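Local coordinates for protein beta-galactosidase (Bacteroides thetaiotaomicron, PDB 5MUJ) that probably hydrolyses glycosidic bonds in rhamnogalacturonan II, a complex plant pectin, and binds an oligosaccharide from its side chain B, at residues D281-F286 and Y307-W312. Numbering follows the deposited sequence.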
ATOM      1  N   ASP A 281       8.303 -20.640  -6.416  1.00 25.73           N
ATOM      2  CA  ASP A 281       9.451 -20.451  -5.521  1.00 26.80           C
ATOM      3  C   ASP A 281       9.960 -19.006  -5.472  1.00 23.98           C
ATOM      4  O   ASP A 281      10.948 -18.734  -4.783  1.00 29.38           O
ATOM      5  CB  ASP A 281      10.592 -21.438  -5.860  1.00 28.93           C
ATOM      6  CG  ASP A 281      11.132 -21.295  -7.297  1.00 31.39           C
ATOM      7  OD1 ASP A 281      10.663 -20.434  -8.075  1.00 38.36           O
ATOM      8  OD2 ASP A 281      12.037 -22.081  -7.659  1.00 30.73           O
ATOM      9  N   VAL A 282       9.310 -18.080  -6.175  1.00 19.55           N
ATOM     10  CA  VAL A 282       9.745 -16.680  -6.200  1.00 18.46           C
ATOM     11  C   VAL A 282       8.728 -15.706  -5.564  1.00 17.44           C
ATOM     12  O   VAL A 282       7.519 -15.893  -5.663  1.00 18.16           O
ATOM     13  CB  VAL A 282      10.169 -16.236  -7.629  1.00 21.89           C
ATOM     14  CG1 VAL A 282       8.965 -15.917  -8.502  1.00 22.06           C
ATOM     15  CG2 VAL A 282      11.148 -15.048  -7.592  1.00 23.31           C
ATOM     16  N   TYR A 283       9.248 -14.685  -4.881  1.00 16.38           N
ATOM     17  CA  TYR A 283       8.449 -13.577  -4.357  1.00 16.45           C
ATOM     18  C   TYR A 283       8.463 -12.467  -5.376  1.00 14.93           C
ATOM     19  O   TYR A 283       9.524 -12.161  -5.942  1.00 16.63           O
ATOM     20  CB  TYR A 283       9.020 -13.032  -3.030  1.00 16.62           C
ATOM     21  CG  TYR A 283       8.989 -14.034  -1.911  1.00 18.32           C
ATOM     22  CD1 TYR A 283       7.800 -14.301  -1.212  1.00 18.25           C
ATOM     23  CD2 TYR A 283      10.142 -14.719  -1.533  1.00 19.12           C
ATOM     24  CE1 TYR A 283       7.780 -15.211  -0.172  1.00 19.01           C
ATOM     25  CE2 TYR A 283      10.105 -15.657  -0.528  1.00 20.42           C
ATOM     26  CZ  TYR A 283       8.926 -15.894   0.146  1.00 20.03           C
ATOM     27  OH  TYR A 283       8.919 -16.819   1.158  1.00 27.83           O
ATOM     28  N   VAL A 284       7.283 -11.881  -5.617  1.00 12.92           N
ATOM     29  CA  VAL A 284       7.130 -10.741  -6.480  1.00 13.74           C
ATOM     30  C   VAL A 284       6.681  -9.547  -5.658  1.00 12.68           C
ATOM     31  O   VAL A 284       5.680  -9.624  -4.947  1.00 13.43           O
ATOM     32  CB  VAL A 284       6.083 -11.043  -7.575  1.00 13.68           C
ATOM     33  CG1 VAL A 284       5.886  -9.823  -8.479  1.00 15.14           C
ATOM     34  CG2 VAL A 284       6.559 -12.245  -8.352  1.00 15.15           C
HETATM   35  N   MSE A 285       7.432  -8.451  -5.730  1.00 11.24           N
HETATM   36  CA  MSE A 285       7.067  -7.243  -5.065  1.00 11.81           C
HETATM   37  C   MSE A 285       6.523  -6.313  -6.099  1.00 12.82           C
HETATM   38  O   MSE A 285       7.255  -5.839  -6.971  1.00 13.15           O
HETATM   39  CB  MSE A 285       8.288  -6.583  -4.400  1.00 12.76           C
HETATM   40  CG  MSE A 285       7.910  -5.307  -3.681  1.00 16.33           C
HETATM   41 SE   MSE A 285       9.480  -4.205  -3.339  1.00 24.73          SE
HETATM   42  CE  MSE A 285      10.226  -5.280  -1.889  1.00 21.79           C
ATOM     43  N   PHE A 286       5.235  -6.014  -5.957  1.00 12.55           N
ATOM     44  CA  PHE A 286       4.626  -4.894  -6.655  1.00 10.54           C
ATOM     45  C   PHE A 286       4.961  -3.662  -5.828  1.00 11.20           C
ATOM     46  O   PHE A 286       4.813  -3.690  -4.602  1.00 11.69           O
ATOM     47  CB  PHE A 286       3.102  -5.102  -6.761  1.00 10.70           C
ATOM     48  CG  PHE A 286       2.729  -6.310  -7.548  1.00 12.38           C
ATOM     49  CD1 PHE A 286       2.796  -6.271  -8.933  1.00 11.15           C
ATOM     50  CD2 PHE A 286       2.407  -7.510  -6.925  1.00 11.74           C
ATOM     51  CE1 PHE A 286       2.417  -7.386  -9.684  1.00 12.36           C
ATOM     52  CE2 PHE A 286       2.075  -8.623  -7.673  1.00 11.74           C
ATOM     53  CZ  PHE A 286       2.142  -8.563  -9.063  1.00 11.25           C
ATOM     54  N   TYR A 307      14.277 -14.377  -4.332  1.00 15.97           N
ATOM     55  CA  TYR A 307      14.125 -15.737  -3.763  1.00 17.29           C
ATOM     56  C   TYR A 307      14.224 -15.739  -2.231  1.00 19.85           C
ATOM     57  O   TYR A 307      13.733 -16.684  -1.575  1.00 18.94           O
ATOM     58  CB  TYR A 307      15.155 -16.710  -4.336  1.00 18.43           C
ATOM     59  CG  TYR A 307      14.952 -16.982  -5.796  1.00 20.69           C
ATOM     60  CD1 TYR A 307      13.906 -17.811  -6.222  1.00 23.63           C
ATOM     61  CD2 TYR A 307      15.793 -16.424  -6.762  1.00 22.24           C
ATOM     62  CE1 TYR A 307      13.701 -18.067  -7.571  1.00 23.37           C
ATOM     63  CE2 TYR A 307      15.585 -16.666  -8.111  1.00 22.11           C
ATOM     64  CZ  TYR A 307      14.540 -17.491  -8.511  1.00 25.64           C
ATOM     65  OH  TYR A 307      14.311 -17.761  -9.852  1.00 31.66           O
ATOM     66  N   ASP A 308      14.810 -14.668  -1.682  1.00 19.38           N
ATOM     67  CA  ASP A 308      15.209 -14.608  -0.260  1.00 19.17           C
ATOM     68  C   ASP A 308      14.660 -13.426   0.577  1.00 18.23           C
ATOM     69  O   ASP A 308      15.079 -13.234   1.718  1.00 18.68           O
ATOM     70  CB  ASP A 308      16.741 -14.643  -0.173  1.00 19.06           C
ATOM     71  CG  ASP A 308      17.410 -13.393  -0.723  1.00 18.83           C
ATOM     72  OD1 ASP A 308      16.765 -12.336  -0.865  1.00 19.42           O
ATOM     73  OD2 ASP A 308      18.622 -13.472  -1.009  1.00 22.27           O
ATOM     74  N   LEU A 309      13.742 -12.651  -0.000  1.00 17.63           N
ATOM     75  CA  LEU A 309      13.117 -11.475   0.614  1.00 16.37           C
ATOM     76  C   LEU A 309      14.010 -10.258   0.819  1.00 13.86           C
ATOM     77  O   LEU A 309      13.490  -9.203   1.145  1.00 14.16           O
ATOM     78  CB  LEU A 309      12.386 -11.816   1.922  1.00 16.40           C
ATOM     79  CG  LEU A 309      11.196 -12.765   1.778  1.00 18.06           C
ATOM     80  CD1 LEU A 309      10.701 -13.196   3.157  1.00 17.72           C
ATOM     81  CD2 LEU A 309      10.055 -12.096   1.029  1.00 18.29           C
ATOM     82  N   VAL A 310      15.319 -10.373   0.557  1.00 14.64           N
ATOM     83  CA  VAL A 310      16.277  -9.306   0.863  1.00 16.21           C
ATOM     84  C   VAL A 310      16.943  -8.697  -0.384  1.00 14.06           C
ATOM     85  O   VAL A 310      17.110  -7.491  -0.464  1.00 18.29           O
ATOM     86  CB  VAL A 310      17.339  -9.834   1.839  1.00 18.02           C
ATOM     87  CG1 VAL A 310      18.504  -8.864   1.936  1.00 20.28           C
ATOM     88  CG2 VAL A 310      16.694 -10.074   3.207  1.00 17.72           C
ATOM     89  N   ASN A 311      17.339  -9.543  -1.324  1.00 15.47           N
ATOM     90  CA  ASN A 311      17.975  -9.109  -2.556  1.00 16.98           C
ATOM     91  C   ASN A 311      16.944  -9.120  -3.673  1.00 16.97           C
ATOM     92  O   ASN A 311      16.444 -10.172  -4.028  1.00 16.68           O
ATOM     93  CB  ASN A 311      19.121 -10.044  -2.897  1.00 17.68           C
ATOM     94  CG  ASN A 311      20.164 -10.077  -1.820  1.00 22.09           C
ATOM     95  OD1 ASN A 311      20.328 -11.074  -1.146  1.00 23.61           O
ATOM     96  ND2 ASN A 311      20.822  -8.959  -1.620  1.00 28.07           N
ATOM     97  N   TRP A 312      16.653  -7.940  -4.206  1.00 14.85           N
ATOM     98  CA  TRP A 312      15.528  -7.748  -5.127  1.00 14.06           C
ATOM     99  C   TRP A 312      16.055  -7.427  -6.500  1.00 14.30           C
ATOM    100  O   TRP A 312      16.896  -6.568  -6.634  1.00 19.76           O
ATOM    101  CB  TRP A 312      14.644  -6.629  -4.584  1.00 12.99           C
ATOM    102  CG  TRP A 312      13.890  -7.111  -3.378  1.00 13.88           C
ATOM    103  CD1 TRP A 312      14.237  -6.947  -2.069  1.00 14.67           C
ATOM    104  CD2 TRP A 312      12.660  -7.894  -3.370  1.00 13.23           C
ATOM    105  NE1 TRP A 312      13.335  -7.603  -1.248  1.00 12.71           N
ATOM    106  CE2 TRP A 312      12.332  -8.142  -2.016  1.00 12.10           C
ATOM    107  CE3 TRP A 312      11.804  -8.385  -4.372  1.00 12.84           C
ATOM    108  CZ2 TRP A 312      11.209  -8.892  -1.633  1.00 12.23           C
ATOM    109  CZ3 TRP A 312      10.658  -9.126  -4.000  1.00 10.49           C
ATOM    110  CH2 TRP A 312      10.371  -9.375  -2.642  1.00 10.57           C
TER
HETATM  111  O   HOH W   1      11.860 -19.159 -10.291  1.00 35.12           O
HETATM  112  O   HOH W   2      11.616 -18.842  -2.279  1.00 60.90           O
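Met285, a selenomethionine, lays its CE methyl over one face of the Trp312 indole, 3.8 Å from the six-membered ring centroid and 19° off its normal, a CH-pi contact. The bend at chi3 (-74°) turns CE back over the ring, while Met285 CB meets Trp312 CZ3 at 3.5 Å. Leu309 CD2 lies over the centre of the Tyr283 ring, 3.6 Å from its centroid (CH-pi), and Tyr307 O lies in plane at that ring's edge. Val282 CG2 sits over the Tyr307 ring, offset toward the rim, 4.2 Å from the centroid (CH-pi). No hydrogen bond joins the segments directly; one water links Asp281 OD1 to Tyr307 OH, and another donates to Asp281 O (2.6 Å) and Tyr307 O (3.1 Å). Behind this shell, Trp312 NE1 donates to Leu309 O at 2.9 Å from above the carbonyl plane, while Asp308 OD1 accepts from Val310 N (Asx turn) and Asn311 N (Asx motif). An alanine at Trp312 would probably open a gap under the Met285 methyl and leave Leu309 O without its indole N-H. Loop 307-312 joins strands 299-306 and 313-314 in one blade of the five-bladed beta-propeller and packs on strand 282-290, neighbour of 299-306, with helix 31-41 against Val282 and Val284.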